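Local coordinates for glycosyl hydrolase, family 38 (PDB 5KBP) that is an alpha-mannosidase of glycosyl hydrolase family 38, probably hydrolysing terminal alpha-linked mannose from its substrates, at the interface of chains A and B. Residues are numbered along the deposited sequence; one frame, centred on the assembly and turned at random. Chains: chain A/B, Glycosyl hydrolase, family 38.

Contact 1 and contact 2 lie side by side in one two-fold symmetric interface, with the centres of their C-alpha atoms about 15 Å apart. They share no residue. One chain A segment serves both: the end of strand 463-475, the loop after it and the start of strand 483-497. On chain B, helix 25-45 serves contact 1, and the loop just before it joins contact 2. Contact 1 packs a phenylalanine of helix 362-393 within a rim of charged side chains, while contact 2 is built on rings and one arginine. Each has a twin with the chains exchanged. The deposited dimer may or may not be the biological one.

Contact 1: the interface of chains A and B. Residues chain A 377, 380-381, 476, 478; chain B 27, 30-31, 34.
A:Phe381 projects from helix 362-393 onto helix 25-45 of chain B. It buries the most surface in this patch. Its CG is anti to the backbone N (chi1 173°), which swings the ring away from its own helix, onto helix 25-45. B:Met30 lies over one face of the ring. B:Met30 CB is 3.5 Å from A:Phe381 CE1 and sits above the ring centre, a CH-pi contact made by the root of the side chain.

B:Arg31 meets the same phenylalanine at its edge. The two planes stand 78° apart. The ring edge at CE2 points onto one guanidinium face, and A:Phe381 CE2 also lies 3.8 Å from the aliphatic B:Arg31 CG. A:Leu476 covers the opposite face, off-centre. The methyl A:Leu476 CD1 is 3.7 Å from B:Arg31 NE. The guanidinium is thus held between an aromatic edge and a methyl group.

B:Glu27, one helical turn before, fixes its rotation. B:Arg31 NH2 donates to B:Glu27 OE1 at 3.1 Å, nearly straight and on the carboxylate's anti lone pair. B:Arg31 NH2 also bonds to the backbone O of B:Glu27 at 2.9 Å, reaching it from above the carbonyl plane. B:Glu27 OE1 touches the phenyl edge at CD2 as well. B:Glu27 OE2 faces the backbone O of A:Asp377 at 3.2 Å, an approach of two acceptors rather than a bond. The pairing with B:Arg31 may offset the charge of B:Glu27.

Farther along the helix, B:Glu34 extends tip to tip toward the phenylalanine. B:Glu34 OE2 comes within 3.3 Å of A:Phe381 CZ. The other oxygen, B:Glu34 OE1, forms a salt bridge of 3.1 Å with the ammonium A:Lys478 NZ, through the syn lone pair. A:Lys478 arrives across the glutamate at about a right angle.

The site docks one side of helix 25-45 against helix 362-393 and the loop around A:Leu476 and A:Lys478. It joins the two copies in the deposited dimer.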
# COMPACT_ATOMS: atom_id res chain seq x y z
N ASP A 377 5.12 11.39 -2.05
CA ASP A 377 5.93 11.87 -0.93
C ASP A 377 7.40 11.99 -1.32
O ASP A 377 8.10 12.86 -0.78
CB ASP A 377 5.77 10.94 0.27
CG ASP A 377 4.37 10.96 0.84
OD1 ASP A 377 3.67 11.98 0.66
OD2 ASP A 377 3.97 9.97 1.48
N HIS A 380 7.60 15.22 -3.18
CA HIS A 380 7.57 16.35 -2.24
C HIS A 380 8.91 16.53 -1.55
O HIS A 380 9.40 17.66 -1.40
CB HIS A 380 6.46 16.14 -1.21
CG HIS A 380 5.11 16.61 -1.67
ND1 HIS A 380 4.32 15.86 -2.52
CD2 HIS A 380 4.42 17.74 -1.41
CE1 HIS A 380 3.19 16.52 -2.75
NE2 HIS A 380 3.23 17.66 -2.09
N PHE A 381 9.53 15.43 -1.11
CA PHE A 381 10.84 15.51 -0.46
C PHE A 381 11.87 16.12 -1.40
O PHE A 381 12.61 17.04 -1.02
CB PHE A 381 11.28 14.13 0.01
CG PHE A 381 12.69 14.08 0.53
CD1 PHE A 381 13.76 13.82 -0.31
CD2 PHE A 381 12.95 14.30 1.88
CE1 PHE A 381 15.06 13.78 0.17
CE2 PHE A 381 14.24 14.26 2.36
CZ PHE A 381 15.30 14.00 1.51
N LEU A 476 13.91 19.67 10.63
CA LEU A 476 14.75 18.49 10.53
C LEU A 476 16.06 18.89 9.85
O LEU A 476 16.22 18.69 8.63
CB LEU A 476 14.05 17.36 9.77
CG LEU A 476 12.72 16.91 10.38
CD1 LEU A 476 12.13 15.75 9.58
CD2 LEU A 476 12.89 16.52 11.84
N LYS A 478 19.97 18.89 8.60
CA LYS A 478 20.78 17.83 8.02
C LYS A 478 21.99 17.46 8.87
O LYS A 478 22.74 16.55 8.49
CB LYS A 478 21.25 18.24 6.62
CG LYS A 478 20.12 18.56 5.67
CD LYS A 478 19.21 17.36 5.48
CE LYS A 478 18.00 17.72 4.64
NZ LYS A 478 17.15 16.53 4.37
N GLU B 27 9.15 9.76 3.33
CA GLU B 27 9.84 10.90 3.92
C GLU B 27 10.99 10.44 4.81
O GLU B 27 12.09 11.01 4.76
CB GLU B 27 8.85 11.75 4.72
CG GLU B 27 7.85 12.51 3.86
CD GLU B 27 8.47 13.68 3.12
OE1 GLU B 27 9.58 14.11 3.50
OE2 GLU B 27 7.84 14.18 2.16
N MET B 30 13.77 8.57 2.36
CA MET B 30 14.71 9.42 1.64
C MET B 30 15.77 10.01 2.56
O MET B 30 16.90 10.26 2.13
CB MET B 30 13.96 10.53 0.91
CG MET B 30 13.03 10.05 -0.20
SD MET B 30 13.86 9.08 -1.47
CE MET B 30 13.43 7.40 -0.99
N ARG B 31 15.43 10.23 3.83
CA ARG B 31 16.43 10.66 4.80
C ARG B 31 17.33 9.52 5.26
O ARG B 31 18.43 9.77 5.75
CB ARG B 31 15.74 11.31 6.01
CG ARG B 31 15.16 12.68 5.70
CD ARG B 31 14.36 13.23 6.86
NE ARG B 31 13.88 14.58 6.59
CZ ARG B 31 12.77 14.86 5.92
NH1 ARG B 31 12.42 16.12 5.71
NH2 ARG B 31 12.01 13.88 5.45
N GLU B 34 20.24 9.66 2.76
CA GLU B 34 21.23 10.65 3.15
C GLU B 34 22.11 10.13 4.28
O GLU B 34 23.33 10.35 4.29
CB GLU B 34 20.54 11.95 3.56
CG GLU B 34 19.72 12.60 2.46
CD GLU B 34 19.06 13.89 2.92
OE1 GLU B 34 19.07 14.17 4.14
OE2 GLU B 34 18.54 14.63 2.05

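Contact 2: the interface of chains A and B. Residues chain A 431, 472, 474, 482, 484; chain B 21-22, 234, 760-761.
A:Arg482 and B:Trp760 both place CG between the backbone N and the carbonyl carbon, with chi1 of 53° and 60°. Beyond CG the arginine runs extended to NE, across one face of the indole. A:Arg482 CD lies 3.6 Å from B:Trp760 CH2, over the six-membered ring. A:Arg482 NE follows at 3.3 Å from B:Trp760 CD2 and makes a cation-pi contact with the five-membered ring. The guanidinium continues over the pyrrole side, only 14° from parallel. Its own face rests on B:Trp760 CD1.

The rim of the indole is wedged among chain A side chains. B:Trp760 CH2 points at the face of the A:Tyr474 ring, 3.8 Å from A:Tyr474 CG, edge-to-face. A:Phe472 turns its tip to the next indole carbon, with A:Phe472 CZ 3.8 Å from B:Trp760 CZ3. A face of the same phenyl ring receives the CA of B:Gly761.

Chain B supports the tryptophan from within. B:Trp760 CZ2 lies over the ring of B:Tyr22. B:Trp21 presents a face to the indole NE1, and B:Trp21 CZ3 meets A:Arg482 NH1 at 3.8 Å. A:Arg482 NH1 stops 5.0 Å from B:Asp234 OD2, probably the family's acid/base aspartate, too far to bond.

A:Phe472 and A:Tyr474 belong to strand 463-475, and A:Arg482 ends the loop before strand 483-497. B:Trp760 sits in a loop. B:Trp21 closes the HSHWDREW signature, whose second histidine and aspartate bind the catalytic metal in this family. The arginine loop thus probably borders the partner's active site.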
# COMPACT_ATOMS: atom_id res chain seq x y z
N PHE A 431 11.12 24.87 21.77
CA PHE A 431 10.62 24.19 22.97
C PHE A 431 11.55 24.38 24.16
O PHE A 431 11.08 24.38 25.31
CB PHE A 431 10.42 22.70 22.69
CG PHE A 431 9.07 22.37 22.13
CD1 PHE A 431 8.25 23.36 21.62
CD2 PHE A 431 8.61 21.06 22.14
CE1 PHE A 431 7.00 23.05 21.11
CE2 PHE A 431 7.36 20.75 21.64
CZ PHE A 431 6.56 21.75 21.12
N PHE A 472 1.96 24.18 16.25
CA PHE A 472 3.22 23.50 16.48
C PHE A 472 3.93 23.25 15.15
O PHE A 472 3.29 23.08 14.10
CB PHE A 472 2.98 22.18 17.22
CG PHE A 472 4.05 21.15 17.01
CD1 PHE A 472 5.23 21.19 17.74
CD2 PHE A 472 3.88 20.12 16.09
CE1 PHE A 472 6.21 20.24 17.55
CE2 PHE A 472 4.86 19.17 15.90
CZ PHE A 472 6.03 19.23 16.63
N TYR A 474 8.16 21.93 13.49
CA TYR A 474 9.49 21.39 13.76
C TYR A 474 10.37 21.56 12.53
O TYR A 474 9.88 21.78 11.41
CB TYR A 474 9.43 19.92 14.17
CG TYR A 474 8.82 19.00 13.14
CD1 TYR A 474 7.44 18.84 13.06
CD2 TYR A 474 9.62 18.31 12.23
CE1 TYR A 474 6.88 18.01 12.12
CE2 TYR A 474 9.05 17.47 11.28
CZ TYR A 474 7.68 17.33 11.23
OH TYR A 474 7.12 16.50 10.29
N ARG A 482 16.16 16.85 15.70
CA ARG A 482 14.95 17.58 15.36
C ARG A 482 14.79 18.80 16.27
O ARG A 482 15.27 18.82 17.41
CB ARG A 482 13.72 16.68 15.49
CG ARG A 482 13.60 15.98 16.84
CD ARG A 482 12.24 15.32 16.99
NE ARG A 482 12.08 14.71 18.31
CZ ARG A 482 12.12 13.41 18.54
NH1 ARG A 482 12.32 12.55 17.54
NH2 ARG A 482 11.96 12.95 19.78
N PRO A 484 11.89 21.15 17.68
CA PRO A 484 10.47 21.48 17.86
C PRO A 484 10.27 22.90 18.35
O PRO A 484 11.10 23.47 19.07
CB PRO A 484 10.01 20.46 18.91
CG PRO A 484 11.23 20.26 19.76
CD PRO A 484 12.43 20.40 18.83
N TRP B 21 7.33 6.74 11.29
CA TRP B 21 6.82 7.29 12.54
C TRP B 21 5.95 8.52 12.30
O TRP B 21 4.83 8.41 11.80
CB TRP B 21 7.98 7.62 13.47
CG TRP B 21 7.59 7.89 14.89
CD1 TRP B 21 6.38 7.65 15.47
CD2 TRP B 21 8.41 8.46 15.91
NE1 TRP B 21 6.40 8.03 16.79
CE2 TRP B 21 7.64 8.53 17.09
CE3 TRP B 21 9.73 8.92 15.95
CZ2 TRP B 21 8.14 9.05 18.28
CZ3 TRP B 21 10.23 9.43 17.13
CH2 TRP B 21 9.43 9.49 18.28
N TYR B 22 6.47 9.70 12.65
CA TYR B 22 5.70 10.93 12.52
C TYR B 22 5.64 11.45 11.09
O TYR B 22 4.85 12.36 10.80
CB TYR B 22 6.27 12.02 13.44
CG TYR B 22 7.76 12.24 13.29
CD1 TYR B 22 8.66 11.52 14.07
CD2 TYR B 22 8.26 13.17 12.39
CE1 TYR B 22 10.03 11.72 13.95
CE2 TYR B 22 9.62 13.37 12.26
CZ TYR B 22 10.50 12.65 13.04
OH TYR B 22 11.86 12.84 12.92
N ASP B 234 17.47 9.24 17.75
CA ASP B 234 16.43 8.95 16.76
C ASP B 234 16.62 9.80 15.51
O ASP B 234 16.60 11.03 15.57
CB ASP B 234 15.05 9.21 17.37
CG ASP B 234 14.83 8.44 18.66
OD1 ASP B 234 14.36 7.28 18.58
OD2 ASP B 234 15.11 8.99 19.74
N TRP B 760 6.49 13.66 21.38
CA TRP B 760 7.25 14.90 21.47
C TRP B 760 6.56 16.10 20.83
O TRP B 760 7.06 17.22 20.98
CB TRP B 760 8.63 14.71 20.85
CG TRP B 760 8.61 14.32 19.39
CD1 TRP B 760 8.44 13.07 18.89
CD2 TRP B 760 8.79 15.19 18.27
NE1 TRP B 760 8.49 13.10 17.51
CE2 TRP B 760 8.71 14.39 17.11
CE3 TRP B 760 9.01 16.56 18.12
CZ2 TRP B 760 8.83 14.92 15.83
CZ3 TRP B 760 9.13 17.09 16.85
CH2 TRP B 760 9.04 16.27 15.72
N GLY B 761 5.45 15.92 20.13
CA GLY B 761 4.81 17.04 19.48
C GLY B 761 3.34 16.82 19.27
O GLY B 761 2.73 15.94 19.89